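Local structure of N-acetylmuramoyl-L-alanine amidase domain-containing protein SAOUHSC_02979 (Staphylococcus aureus, 5T1Q) at residues Q76-Y81 with W171-S177; V84-Q88 with L149-S153; Y248-T254 with L272-W278; Y256-M261 with V315-E319; D30-T34 with R97-A101. The protein probably cleaves amide bonds in cell-wall peptidoglycan, this chain being the C-terminal part with a glucosaminidase-family region followed by a CHAP domain. One frame throughout, in Å; residues are numbered along the deposited sequence.

Interaction 1. Residues Q76-Y81 with W171-S177; sequences QDNDIY and WKSEADS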
# COMPACT_ATOMS: atom_id res chain seq x y z
N GLN A 76 21.85 16.08 1.50
CA GLN A 76 23.08 16.81 1.13
C GLN A 76 24.32 16.35 1.89
O GLN A 76 25.38 16.17 1.30
CB GLN A 76 22.91 18.33 1.35
CG GLN A 76 21.83 18.97 0.49
CD GLN A 76 22.14 18.92 -0.99
OE1 GLN A 76 21.34 18.44 -1.79
NE2 GLN A 76 23.32 19.39 -1.36
N ASP A 77 24.16 16.15 3.19
CA ASP A 77 25.27 15.75 4.06
C ASP A 77 25.78 14.33 3.82
O ASP A 77 26.98 14.11 3.74
CB ASP A 77 24.88 15.91 5.55
CG ASP A 77 24.67 17.38 5.97
OD1 ASP A 77 24.98 18.31 5.18
OD2 ASP A 77 24.21 17.61 7.11
N ASN A 78 24.86 13.37 3.69
CA ASN A 78 25.23 11.97 3.54
C ASN A 78 25.20 11.40 2.12
O ASN A 78 25.27 10.20 1.96
CB ASN A 78 24.35 11.13 4.46
CG ASN A 78 24.58 11.46 5.93
OD1 ASN A 78 25.68 11.28 6.44
ND2 ASN A 78 23.54 11.90 6.61
N ASP A 79 25.13 12.25 1.09
CA ASP A 79 25.14 11.78 -0.31
C ASP A 79 23.94 10.87 -0.68
O ASP A 79 24.09 9.85 -1.36
CB ASP A 79 26.47 11.03 -0.58
CG ASP A 79 26.75 10.81 -2.06
OD1 ASP A 79 26.30 11.63 -2.88
OD2 ASP A 79 27.46 9.83 -2.38
N ILE A 80 22.75 11.26 -0.22
CA ILE A 80 21.51 10.49 -0.46
C ILE A 80 20.46 11.35 -1.18
O ILE A 80 20.36 12.56 -0.94
CB ILE A 80 20.92 9.99 0.89
CG1 ILE A 80 21.87 8.97 1.54
CG2 ILE A 80 19.53 9.37 0.71
CD1 ILE A 80 21.47 8.54 2.94
N TYR A 81 19.71 10.72 -2.09
CA TYR A 81 18.59 11.41 -2.75
C TYR A 81 17.47 11.57 -1.73
O TYR A 81 16.90 10.57 -1.28
CB TYR A 81 18.03 10.62 -3.93
CG TYR A 81 18.82 10.73 -5.21
CD1 TYR A 81 18.61 11.79 -6.10
CD2 TYR A 81 19.73 9.75 -5.57
CE1 TYR A 81 19.32 11.89 -7.29
CE2 TYR A 81 20.44 9.83 -6.76
CZ TYR A 81 20.24 10.90 -7.61
OH TYR A 81 20.96 10.97 -8.78
N TRP A 171 23.47 5.62 -3.74
CA TRP A 171 24.20 6.83 -3.39
C TRP A 171 24.17 7.75 -4.58
O TRP A 171 24.28 7.29 -5.72
CB TRP A 171 25.65 6.52 -3.02
CG TRP A 171 25.85 5.73 -1.75
CD1 TRP A 171 24.90 5.04 -1.04
CD2 TRP A 171 27.10 5.40 -1.15
NE1 TRP A 171 25.48 4.38 0.01
CE2 TRP A 171 26.84 4.58 -0.04
CE3 TRP A 171 28.43 5.76 -1.43
CZ2 TRP A 171 27.85 4.10 0.80
CZ3 TRP A 171 29.44 5.28 -0.59
CH2 TRP A 171 29.14 4.46 0.51
N LYS A 172 24.06 9.04 -4.31
CA LYS A 172 23.95 10.06 -5.36
C LYS A 172 25.16 10.04 -6.30
O LYS A 172 25.01 10.15 -7.51
CB LYS A 172 23.78 11.43 -4.70
CG LYS A 172 22.87 12.41 -5.42
CD LYS A 172 22.57 13.58 -4.50
CE LYS A 172 21.54 14.51 -5.10
NZ LYS A 172 21.27 15.62 -4.15
N SER A 173 26.35 9.84 -5.73
CA SER A 173 27.59 9.76 -6.52
C SER A 173 27.69 8.51 -7.41
O SER A 173 28.52 8.47 -8.31
CB SER A 173 28.80 9.82 -5.57
OG SER A 173 28.73 8.80 -4.59
N GLU A 174 26.85 7.50 -7.16
CA GLU A 174 26.86 6.24 -7.94
C GLU A 174 25.68 6.10 -8.90
O GLU A 174 25.75 5.31 -9.84
CB GLU A 174 26.83 5.04 -6.98
CG GLU A 174 28.00 4.98 -6.01
CD GLU A 174 29.31 4.62 -6.67
OE1 GLU A 174 30.34 5.23 -6.31
OE2 GLU A 174 29.32 3.75 -7.57
N ALA A 175 24.61 6.84 -8.64
CA ALA A 175 23.38 6.80 -9.44
C ALA A 175 23.16 8.15 -10.13
O ALA A 175 22.94 9.16 -9.46
CB ALA A 175 22.19 6.46 -8.56
N ASP A 176 23.21 8.14 -11.46
CA ASP A 176 23.05 9.36 -12.27
C ASP A 176 21.75 10.14 -11.95
O ASP A 176 21.76 11.37 -11.90
CB ASP A 176 23.12 9.03 -13.77
CG ASP A 176 24.47 8.44 -14.19
OD1 ASP A 176 25.49 8.70 -13.52
OD2 ASP A 176 24.50 7.71 -15.21
N SER A 177 20.65 9.41 -11.74
CA SER A 177 19.37 10.02 -11.37
C SER A 177 18.68 9.16 -10.32
O SER A 177 19.12 8.04 -10.03
CB SER A 177 18.44 10.15 -12.57
OG SER A 177 17.94 8.88 -12.96
O HOH W 1 19.45 14.92 -1.90

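Interaction 2. Residues V84-Q88 with L149-S153; sequences VMIAQ and LKDYS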
# COMPACT_ATOMS: atom_id res chain seq x y z
N VAL A 84 14.27 9.90 -2.91
CA VAL A 84 14.16 8.47 -2.70
C VAL A 84 13.79 8.23 -1.23
O VAL A 84 12.89 7.46 -0.94
CB VAL A 84 15.45 7.72 -3.10
CG1 VAL A 84 15.38 6.24 -2.74
CG2 VAL A 84 15.71 7.87 -4.60
N MSE A 85 14.44 8.95 -0.33
CA MSE A 85 14.20 8.81 1.11
C MSE A 85 12.77 9.17 1.49
O MSE A 85 12.12 8.46 2.27
CB MSE A 85 15.22 9.68 1.85
CG MSE A 85 15.06 9.66 3.37
SE MSE A 85 16.58 10.65 4.16
CE MSE A 85 16.17 10.35 6.06
N ILE A 86 12.26 10.28 0.94
CA ILE A 86 10.90 10.72 1.25
C ILE A 86 9.87 9.75 0.65
O ILE A 86 8.85 9.45 1.28
CB ILE A 86 10.64 12.16 0.75
CG1 ILE A 86 11.53 13.14 1.50
CG2 ILE A 86 9.18 12.53 0.97
CD1 ILE A 86 11.53 14.54 0.93
N ALA A 87 10.15 9.26 -0.55
CA ALA A 87 9.28 8.32 -1.22
C ALA A 87 9.20 7.01 -0.45
O ALA A 87 8.11 6.45 -0.31
CB ALA A 87 9.75 8.08 -2.64
N GLN A 88 10.35 6.53 0.03
CA GLN A 88 10.37 5.30 0.82
C GLN A 88 9.60 5.50 2.12
O GLN A 88 8.87 4.60 2.54
CB GLN A 88 11.80 4.81 1.09
CG GLN A 88 12.43 4.09 -0.10
CD GLN A 88 13.69 3.33 0.26
OE1 GLN A 88 14.80 3.87 0.24
NE2 GLN A 88 13.54 2.03 0.51
N LEU A 149 14.76 8.67 10.80
CA LEU A 149 15.38 9.32 9.64
C LEU A 149 16.89 9.10 9.63
O LEU A 149 17.49 8.84 8.58
CB LEU A 149 15.08 10.82 9.65
CG LEU A 149 13.62 11.27 9.52
CD1 LEU A 149 13.43 12.71 10.00
CD2 LEU A 149 13.13 11.11 8.09
N LYS A 150 17.50 9.26 10.81
CA LYS A 150 18.95 9.06 11.01
C LYS A 150 19.31 7.59 10.74
O LYS A 150 20.30 7.30 10.05
CB LYS A 150 19.33 9.46 12.45
CG LYS A 150 20.78 9.27 12.90
CD LYS A 150 21.77 10.13 12.12
CE LYS A 150 23.00 10.48 12.95
NZ LYS A 150 23.74 9.31 13.51
N ASP A 151 18.49 6.67 11.24
CA ASP A 151 18.77 5.24 11.10
C ASP A 151 18.66 4.77 9.64
O ASP A 151 19.38 3.86 9.21
CB ASP A 151 17.88 4.42 12.03
CG ASP A 151 18.44 3.03 12.30
OD1 ASP A 151 19.67 2.88 12.34
OD2 ASP A 151 17.63 2.09 12.49
N TYR A 152 17.77 5.39 8.88
CA TYR A 152 17.64 5.08 7.45
C TYR A 152 18.92 5.46 6.73
O TYR A 152 19.46 4.68 5.95
CB TYR A 152 16.47 5.83 6.81
CG TYR A 152 16.47 5.76 5.29
CD1 TYR A 152 15.91 4.68 4.62
CD2 TYR A 152 17.05 6.78 4.52
CE1 TYR A 152 15.91 4.61 3.24
CE2 TYR A 152 17.07 6.72 3.14
CZ TYR A 152 16.50 5.64 2.50
OH TYR A 152 16.50 5.58 1.14
N SER A 153 19.40 6.68 6.99
CA SER A 153 20.62 7.18 6.36
C SER A 153 21.82 6.31 6.74
O SER A 153 22.68 6.06 5.91
CB SER A 153 20.88 8.64 6.74
OG SER A 153 21.10 8.76 8.14

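Interaction 3. Residues Y248-T254 with L272-W278; sequences YPHGQCT and LGDAHNW. With NA (sodium ion), chain E.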
# COMPACT_ATOMS: atom_id res chain seq x y z
N TYR A 248 -10.95 -3.25 8.90
CA TYR A 248 -10.31 -4.41 8.25
C TYR A 248 -8.83 -4.07 7.98
O TYR A 248 -8.48 -2.90 7.82
CB TYR A 248 -11.05 -4.77 6.93
CG TYR A 248 -12.52 -5.09 7.14
CD1 TYR A 248 -12.92 -6.36 7.56
CD2 TYR A 248 -13.51 -4.12 6.96
CE1 TYR A 248 -14.25 -6.66 7.78
CE2 TYR A 248 -14.86 -4.42 7.18
CZ TYR A 248 -15.21 -5.68 7.59
OH TYR A 248 -16.52 -6.00 7.82
N PRO A 249 -7.94 -5.09 7.94
CA PRO A 249 -6.51 -4.84 7.69
C PRO A 249 -6.28 -4.02 6.42
O PRO A 249 -6.77 -4.36 5.35
CB PRO A 249 -5.93 -6.24 7.53
CG PRO A 249 -6.82 -7.10 8.35
CD PRO A 249 -8.19 -6.53 8.19
N HIS A 250 -5.54 -2.93 6.57
CA HIS A 250 -5.28 -2.00 5.49
C HIS A 250 -4.89 -2.63 4.15
O HIS A 250 -4.02 -3.51 4.09
CB HIS A 250 -4.19 -1.03 5.92
CG HIS A 250 -4.04 0.14 5.01
ND1 HIS A 250 -3.16 0.15 3.96
CD2 HIS A 250 -4.69 1.32 4.98
CE1 HIS A 250 -3.27 1.30 3.32
NE2 HIS A 250 -4.19 2.03 3.92
N GLY A 251 -5.55 -2.16 3.09
CA GLY A 251 -5.26 -2.63 1.74
C GLY A 251 -5.88 -3.94 1.29
O GLY A 251 -5.96 -4.18 0.09
N GLN A 252 -6.33 -4.78 2.21
CA GLN A 252 -6.93 -6.08 1.80
C GLN A 252 -8.28 -5.87 1.10
O GLN A 252 -8.82 -4.76 1.10
CB GLN A 252 -7.04 -7.01 3.00
CG GLN A 252 -5.67 -7.31 3.60
CD GLN A 252 -4.74 -7.98 2.61
OE1 GLN A 252 -5.12 -8.93 1.93
NE2 GLN A 252 -3.52 -7.49 2.50
N CYS A 253 -8.80 -6.93 0.48
CA CYS A 253 -10.03 -6.80 -0.32
C CYS A 253 -11.20 -6.27 0.50
O CYS A 253 -12.00 -5.51 0.00
CB CYS A 253 -10.41 -8.10 -1.00
SG CYS A 253 -10.72 -9.51 0.09
N THR A 254 -11.26 -6.70 1.75
CA THR A 254 -12.29 -6.31 2.70
C THR A 254 -12.18 -4.82 3.00
O THR A 254 -13.15 -4.08 2.90
CB THR A 254 -12.12 -7.11 4.00
OG1 THR A 254 -10.74 -7.11 4.35
CG2 THR A 254 -12.52 -8.55 3.80
N LEU A 272 -17.90 -8.16 9.72
CA LEU A 272 -18.28 -9.19 8.75
C LEU A 272 -17.21 -10.28 8.55
O LEU A 272 -17.46 -11.27 7.87
CB LEU A 272 -18.69 -8.56 7.42
CG LEU A 272 -19.88 -7.58 7.45
CD1 LEU A 272 -20.17 -7.08 6.06
CD2 LEU A 272 -21.16 -8.16 8.04
N GLY A 273 -16.02 -10.10 9.13
CA GLY A 273 -14.94 -11.09 9.04
C GLY A 273 -14.33 -11.22 7.64
O GLY A 273 -14.31 -10.26 6.87
N ASP A 274 -13.80 -12.40 7.33
CA ASP A 274 -13.21 -12.65 6.01
C ASP A 274 -14.27 -12.52 4.93
O ASP A 274 -15.45 -12.74 5.18
CB ASP A 274 -12.56 -14.02 5.94
CG ASP A 274 -11.47 -14.21 6.99
OD1 ASP A 274 -10.81 -13.21 7.37
OD2 ASP A 274 -11.30 -15.35 7.44
N ALA A 275 -13.81 -12.23 3.72
CA ALA A 275 -14.69 -11.96 2.60
C ALA A 275 -15.87 -12.90 2.39
O ALA A 275 -16.99 -12.44 2.22
CB ALA A 275 -13.87 -11.87 1.31
N HIS A 276 -15.63 -14.21 2.39
CA HIS A 276 -16.70 -15.15 2.11
C HIS A 276 -17.84 -15.12 3.13
O HIS A 276 -18.94 -15.57 2.81
CB HIS A 276 -16.17 -16.59 1.98
CG HIS A 276 -15.68 -17.17 3.25
ND1 HIS A 276 -16.38 -18.14 3.93
CD2 HIS A 276 -14.59 -16.88 4.01
CE1 HIS A 276 -15.73 -18.45 5.03
NE2 HIS A 276 -14.65 -17.69 5.12
N ASN A 277 -17.56 -14.65 4.35
CA ASN A 277 -18.59 -14.54 5.37
C ASN A 277 -19.41 -13.28 5.26
O ASN A 277 -20.36 -13.12 6.01
CB ASN A 277 -17.98 -14.57 6.77
CG ASN A 277 -17.64 -15.96 7.24
OD1 ASN A 277 -18.37 -16.91 6.97
ND2 ASN A 277 -16.56 -16.08 7.99
N TRP A 278 -19.07 -12.39 4.33
CA TRP A 278 -19.80 -11.12 4.23
C TRP A 278 -21.28 -11.26 3.90
O TRP A 278 -22.11 -10.61 4.53
CB TRP A 278 -19.11 -10.19 3.23
CG TRP A 278 -17.94 -9.43 3.82
CD1 TRP A 278 -17.01 -9.90 4.69
CD2 TRP A 278 -17.56 -8.10 3.50
NE1 TRP A 278 -16.09 -8.90 4.98
CE2 TRP A 278 -16.40 -7.80 4.25
CE3 TRP A 278 -18.08 -7.12 2.65
CZ2 TRP A 278 -15.76 -6.56 4.18
CZ3 TRP A 278 -17.46 -5.87 2.60
CH2 TRP A 278 -16.31 -5.61 3.36
NA NA E . -20.73 -16.85 2.72
O HOH W 2 -19.56 -18.42 3.87
O HOH W 3 -22.77 -18.27 2.11

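Interaction 4. Residues Y256-M261 with V315-E319; sequences YVYNRM and VAFVE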
# COMPACT_ATOMS: atom_id res chain seq x y z
N TYR A 256 -10.75 -2.57 1.20
CA TYR A 256 -10.99 -1.78 -0.01
C TYR A 256 -12.48 -1.55 -0.22
O TYR A 256 -12.89 -0.42 -0.47
CB TYR A 256 -10.33 -2.40 -1.27
CG TYR A 256 -10.73 -1.65 -2.51
CD1 TYR A 256 -10.08 -0.47 -2.88
CD2 TYR A 256 -11.81 -2.09 -3.29
CE1 TYR A 256 -10.47 0.23 -4.00
CE2 TYR A 256 -12.23 -1.38 -4.41
CZ TYR A 256 -11.55 -0.22 -4.76
OH TYR A 256 -11.95 0.48 -5.86
N VAL A 257 -13.28 -2.61 -0.11
CA VAL A 257 -14.72 -2.46 -0.32
C VAL A 257 -15.39 -1.54 0.73
O VAL A 257 -16.26 -0.73 0.40
CB VAL A 257 -15.42 -3.82 -0.41
CG1 VAL A 257 -16.91 -3.63 -0.62
CG2 VAL A 257 -14.83 -4.67 -1.55
N TYR A 258 -14.96 -1.67 1.98
CA TYR A 258 -15.45 -0.82 3.05
C TYR A 258 -15.21 0.65 2.70
O TYR A 258 -16.13 1.47 2.78
CB TYR A 258 -14.75 -1.17 4.38
CG TYR A 258 -15.08 -0.24 5.53
CD1 TYR A 258 -14.34 0.93 5.74
CD2 TYR A 258 -16.11 -0.53 6.42
CE1 TYR A 258 -14.65 1.80 6.79
CE2 TYR A 258 -16.42 0.32 7.47
CZ TYR A 258 -15.69 1.49 7.65
OH TYR A 258 -16.00 2.32 8.70
N ASN A 259 -13.97 0.97 2.29
CA ASN A 259 -13.61 2.36 1.93
C ASN A 259 -14.26 2.85 0.66
O ASN A 259 -14.77 3.96 0.61
CB ASN A 259 -12.09 2.52 1.84
CG ASN A 259 -11.44 2.60 3.22
OD1 ASN A 259 -10.98 1.60 3.76
ND2 ASN A 259 -11.49 3.77 3.82
N ARG A 260 -14.28 2.02 -0.37
CA ARG A 260 -14.87 2.43 -1.64
C ARG A 260 -16.35 2.74 -1.47
O ARG A 260 -16.84 3.70 -2.04
CB ARG A 260 -14.65 1.36 -2.71
CG ARG A 260 -15.19 1.69 -4.10
CD ARG A 260 -14.57 2.94 -4.66
NE ARG A 260 -14.93 3.18 -6.05
CZ ARG A 260 -14.57 4.24 -6.75
NH1 ARG A 260 -13.83 5.20 -6.20
NH2 ARG A 260 -14.95 4.36 -8.02
N MSE A 261 -17.04 1.94 -0.65
CA MSE A 261 -18.48 2.15 -0.39
C MSE A 261 -18.70 3.48 0.29
O MSE A 261 -19.67 4.18 0.01
CB MSE A 261 -19.08 1.04 0.47
CG MSE A 261 -19.33 -0.21 -0.36
SE MSE A 261 -20.04 -1.66 0.79
CE MSE A 261 -21.90 -1.14 0.44
N VAL A 315 -14.04 -10.38 -1.99
CA VAL A 315 -15.06 -9.36 -2.03
C VAL A 315 -14.55 -8.19 -2.90
O VAL A 315 -13.37 -7.84 -2.87
CB VAL A 315 -15.55 -8.94 -0.62
CG1 VAL A 315 -14.46 -8.24 0.18
CG2 VAL A 315 -16.78 -8.07 -0.70
N ALA A 316 -15.46 -7.61 -3.67
CA ALA A 316 -15.15 -6.52 -4.59
C ALA A 316 -16.29 -5.53 -4.60
O ALA A 316 -17.34 -5.79 -4.00
CB ALA A 316 -14.92 -7.06 -5.99
N PHE A 317 -16.08 -4.39 -5.25
CA PHE A 317 -17.08 -3.33 -5.33
C PHE A 317 -17.64 -3.25 -6.74
O PHE A 317 -16.87 -3.21 -7.70
CB PHE A 317 -16.44 -2.00 -4.92
CG PHE A 317 -17.38 -0.82 -4.99
CD1 PHE A 317 -18.24 -0.56 -3.94
CD2 PHE A 317 -17.40 0.02 -6.09
CE1 PHE A 317 -19.11 0.52 -3.99
CE2 PHE A 317 -18.28 1.09 -6.15
CZ PHE A 317 -19.13 1.35 -5.09
N VAL A 318 -18.96 -3.22 -6.89
CA VAL A 318 -19.59 -3.12 -8.20
C VAL A 318 -19.58 -1.66 -8.70
O VAL A 318 -20.33 -0.81 -8.20
CB VAL A 318 -21.05 -3.63 -8.18
CG1 VAL A 318 -21.69 -3.52 -9.56
CG2 VAL A 318 -21.11 -5.05 -7.68
N GLU A 319 -18.73 -1.37 -9.69
CA GLU A 319 -18.66 -0.03 -10.28
C GLU A 319 -19.79 0.20 -11.28
O GLU A 319 -20.31 1.30 -11.41
CB GLU A 319 -17.33 0.18 -11.01
CG GLU A 319 -16.09 0.08 -10.15
CD GLU A 319 -15.87 1.25 -9.20
OE1 GLU A 319 -16.61 2.27 -9.27
OE2 GLU A 319 -14.93 1.15 -8.37

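Interaction 5. Residues D30-T34 with R97-A101; sequences DTRAT and RSALA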
# COMPACT_ATOMS: atom_id res chain seq x y z
N ASP A 30 -0.55 -4.72 15.47
CA ASP A 30 0.51 -5.50 14.80
C ASP A 30 0.28 -5.71 13.30
O ASP A 30 0.78 -6.66 12.71
CB ASP A 30 0.74 -6.85 15.52
CG ASP A 30 -0.45 -7.80 15.42
OD1 ASP A 30 -1.34 -7.60 14.55
OD2 ASP A 30 -0.48 -8.76 16.22
N THR A 31 -0.48 -4.80 12.69
CA THR A 31 -0.71 -4.87 11.26
C THR A 31 -0.27 -3.56 10.64
O THR A 31 -0.66 -2.48 11.09
CB THR A 31 -2.18 -5.20 10.91
OG1 THR A 31 -3.06 -4.21 11.46
CG2 THR A 31 -2.55 -6.58 11.44
N ARG A 32 0.58 -3.67 9.63
CA ARG A 32 1.11 -2.51 8.93
C ARG A 32 0.12 -1.92 7.94
O ARG A 32 -0.89 -2.52 7.59
CB ARG A 32 2.37 -2.88 8.15
CG ARG A 32 3.57 -3.32 8.98
CD ARG A 32 4.80 -3.53 8.10
NE ARG A 32 5.25 -2.29 7.45
CZ ARG A 32 6.24 -2.20 6.55
NH1 ARG A 32 6.55 -1.01 6.05
NH2 ARG A 32 6.91 -3.28 6.16
N ALA A 33 0.45 -0.71 7.51
CA ALA A 33 -0.25 -0.03 6.46
C ALA A 33 0.86 0.50 5.56
O ALA A 33 1.86 1.03 6.05
CB ALA A 33 -1.10 1.09 7.01
N THR A 34 0.72 0.27 4.26
CA THR A 34 1.66 0.77 3.25
C THR A 34 0.84 1.39 2.13
O THR A 34 -0.35 1.13 2.02
CB THR A 34 2.59 -0.33 2.71
OG1 THR A 34 1.81 -1.48 2.36
CG2 THR A 34 3.61 -0.76 3.76
N ARG A 97 0.52 7.04 8.34
CA ARG A 97 -0.68 6.43 8.97
C ARG A 97 -0.49 5.05 9.60
O ARG A 97 -1.27 4.67 10.46
CB ARG A 97 -1.83 6.41 7.96
CG ARG A 97 -2.25 7.83 7.57
CD ARG A 97 -3.30 7.92 6.47
NE ARG A 97 -2.82 7.39 5.20
CZ ARG A 97 -3.42 7.58 4.02
NH1 ARG A 97 -4.49 8.36 3.91
NH2 ARG A 97 -2.90 7.03 2.92
N SER A 98 0.55 4.32 9.21
CA SER A 98 0.78 2.98 9.77
C SER A 98 1.04 3.00 11.29
O SER A 98 1.67 3.92 11.80
CB SER A 98 1.97 2.33 9.09
OG SER A 98 2.22 1.03 9.59
N ALA A 99 0.58 1.96 11.98
CA ALA A 99 0.80 1.84 13.42
C ALA A 99 2.30 1.72 13.73
O ALA A 99 2.75 2.07 14.82
CB ALA A 99 0.05 0.65 13.98
N LEU A 100 3.07 1.24 12.75
CA LEU A 100 4.52 1.11 12.85
C LEU A 100 5.21 2.47 12.77
O LEU A 100 6.31 2.65 13.30
CB LEU A 100 5.04 0.21 11.71
CG LEU A 100 6.55 -0.01 11.58
CD1 LEU A 100 7.14 -0.59 12.86
CD2 LEU A 100 6.84 -0.92 10.40
N ALA A 101 4.57 3.43 12.10
CA ALA A 101 5.13 4.77 11.91
C ALA A 101 4.76 5.80 12.96
O ALA A 101 5.43 6.81 13.06
CB ALA A 101 4.75 5.30 10.55
O HOH W 4 -1.20 0.31 10.74
O HOH W 5 4.04 0.37 7.82

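Interaction 1. Residues Q76-Y81 with W171-S177
D79 and Y81 hold the 171-177 loop against the turn that joins helix 58-78 to helix 82-93, within the lysozyme-like glucosaminidase-family region. D79, in a left-handed conformation with positive phi, is the first residue beyond helix 58-78 to abandon helical angles. Three polar links start from it. Its O accepts from K172 N at 3.1 Å. The carboxylate reaches the next residue: OD2 receives S173 OG at 2.7 Å on its syn lone pair, while the bond from S173 N to OD1 is weak. With CG of D79 anti to the backbone N (chi1 -165°), the carboxylate swings across to the loop. Apolar contact centres on the Y81 ring. K172 lays its CG over one face, a CH-pi contact 3.8 Å from the ring centroid, and A175 CB packs near CE2 of Y81. The lysine chain then runs on, extended, to an ammonium group that bonds to D212 O. A water that accepts from K172 NZ also lies 2.7 Å from I80 O. At the far end of the tyrosine, OH donates to A175 O at 2.8 Å, the acceptor lying in the ring plane and the donor tilted 35° from the carbonyl plane.

Interaction 2. Residues V84-Q88 with L149-S153
Y152 of helix 145-158 reaches across to helix 82-93 between two side chains of the latter, M85 and Q88. M85 is selenomethionine, and its extended chain slides past the tyrosine in the opposite direction, so that each points back toward the other's helix. Its CG is 3.6 Å from Y152 CE2, and SE lies 5.0 Å from the ring centroid, well off the ring normal. This is an oblique Met-aromatic contact. The first torsion of M85, with CG anti to the backbone N (chi1 179°), sends the chain out toward the partner helix, where its CE ends against L149: it sits 3.7 Å from CD2, the two side chains crossing at about a right angle, and also close to the L149 carbonyl oxygen. Q88 approaches from another direction. Its amide plane stands 79° from the tyrosine ring, and OE1 comes in at the ring edge to accept from Y152 OH at 2.6 Å. The amide is gripped at both ends, because NE2 donates to Y195 OH, which fixes its rotation and satisfies two buried polar groups. The axes of the short helical segments pass 11.7 Å apart at 121°, a spacing bridged by long side chains. F109 stacks on the Y152 ring, I74 of helix 58-78 touches M85, helix 178-185 packs on V84 and Q88, and L199 of helix 195-205 on Q88 in the glucosaminidase-family helical bundle.

Interaction 3. Residues Y248-T254 with L272-W278
Y248, T254 and W278 form the close-packed part of this contact in the CHAP domain, a papain-like fold. The indole brings CZ2 over one face of the tyrosine ring, 3.6 Å from Y248 CZ. The ring planes meet obliquely at 41°. T254 presses on the same part of the indole, its CB 3.7 Å from W278 CZ2. Within the loop, W278 NE1 donates to G273 O at 2.9 Å, the acceptor lying in the indole plane, and this holds the ring's rotation. The tyrosine hydroxyl takes L272 N at 3.2 Å and bonds to S269 O. Packing is slacker at C253, where SG meets A275 CB at 4.1 Å; the cysteine, H314 and E331 have the geometry of a Cys-His-Glu triad, consistent with the nucleophile expected of this family. The more solvent-facing side runs through D274 to H276, which makes no contact with 248-254. Its O binds a sodium ion at 2.2 Å, completed by N279, N280, E302 and two waters, one of which lies 3.2 Å from H276 ND1. Helix 253-262 starts at C253, W278 lies in the first turn of helix 278-284, and strand 314-321 touches C253, A275 and W278 through V315.

Interaction 4. Residues Y256-M261 with V315-E319
The F317 ring carries R260 CG over one face, a CH-pi contact 3.5 Å from the ring centroid, while M261, a selenomethionine, meets the ring edge with CG, 3.7 Å from CE1. E319 CD also lies at the edge of the F317 ring, and R260 CB covers one face of the Y256 ring. The guanidinium of R260 stands 80° to the phenyl plane and uses its own edge for E319: NH2 donates to OE1 at 2.9 Å in a straight bond in the guanidinium plane that arrives on the syn side of the carboxylate. A second, weak bond runs from NE to E319 OE2 at 3.1 Å. A turn in the arginine chain at chi2 (60°) lets CG cover the phenylalanine while the head group swings to the glutamate. These contacts seat helix 253-262 on strand 314-321 in the CHAP domain, the helix-against-sheet core of a papain-like fold. The axes of the two short segments approach to 7.7 Å at 27°. At the other end, V257 nestles over the strand backbone, its CG2 3.5 Å from A316 C and 4.0 Å from V315 CG1. Y256 CE2 is a looser neighbour of F317 CB, 4.3 Å away. K237 O also accepts from R260 NH2, and Q263 OE1 from NH1. S330 OG, on the adjoining strand 327-332, bonds to both E319 OE2 and Y256 OH.

Interaction 5. Residues D30-T34 with R97-A101
S98 and A33 meet where the 30-34 segment, in the N-terminal part of this chain, lies against the loop that follows helix 82-93. The loop forms an ST turn, in which S98 OG accepts from L100 N at 3.3 Å; the same oxygen accepts from A33 N at 3.2 Å across the contact. The serine's first torsion (chi1 -179°) places OG opposite its own backbone N, and here it faces the A33 amide. A33 CB packs on S98 CB at 3.9 Å. Beside this pair, L100 sets CD2 over one face of the R32 guanidinium, 3.6 Å from NE. Two waters fill in the polar links. One accepts from A99 N and donates to T31 O. The other lies in the guanidinium plane, accepts from R32 NE, is hydrogen-bonded to S98 OG and lies 2.9 Å from A33 O. Further out, R32 is oriented by a salt bridge from NH1 to E92 and a bond from NH2 to T124, while F122 and F139 of the 119-128 and 131-140 hairpin pack against R32 and L100. The contact ties this part to the glucosaminidase-family region. The water at the guanidinium edge lies 2.6 Å from S98 OG and 2.9 Å from R32 NE.

In the fold
The five contacts fall into two regions joined through the N-terminal part of this chain. Interactions 1 and 2 lie in the glucosaminidase-family region with centres 12 Å apart, and touch where I80 CD1 packs on S153 CA at 3.8 Å; interaction 2 is nested in the chain loop interaction 1 closes. Interactions 3 and 4 share helix 253-262 in the CHAP domain, centres 10 Å apart, with V315 packing on A275, W278 and C253, the probable catalytic cysteine. Interaction 3 also holds the sodium ion bound by H276 O. Interaction 5 lies between, its centre 17 Å from those of interactions 2 and 3, and A33 CB touches H250 CG at 3.7 Å. Interactions 1 and 3 have centres about 42 Å apart.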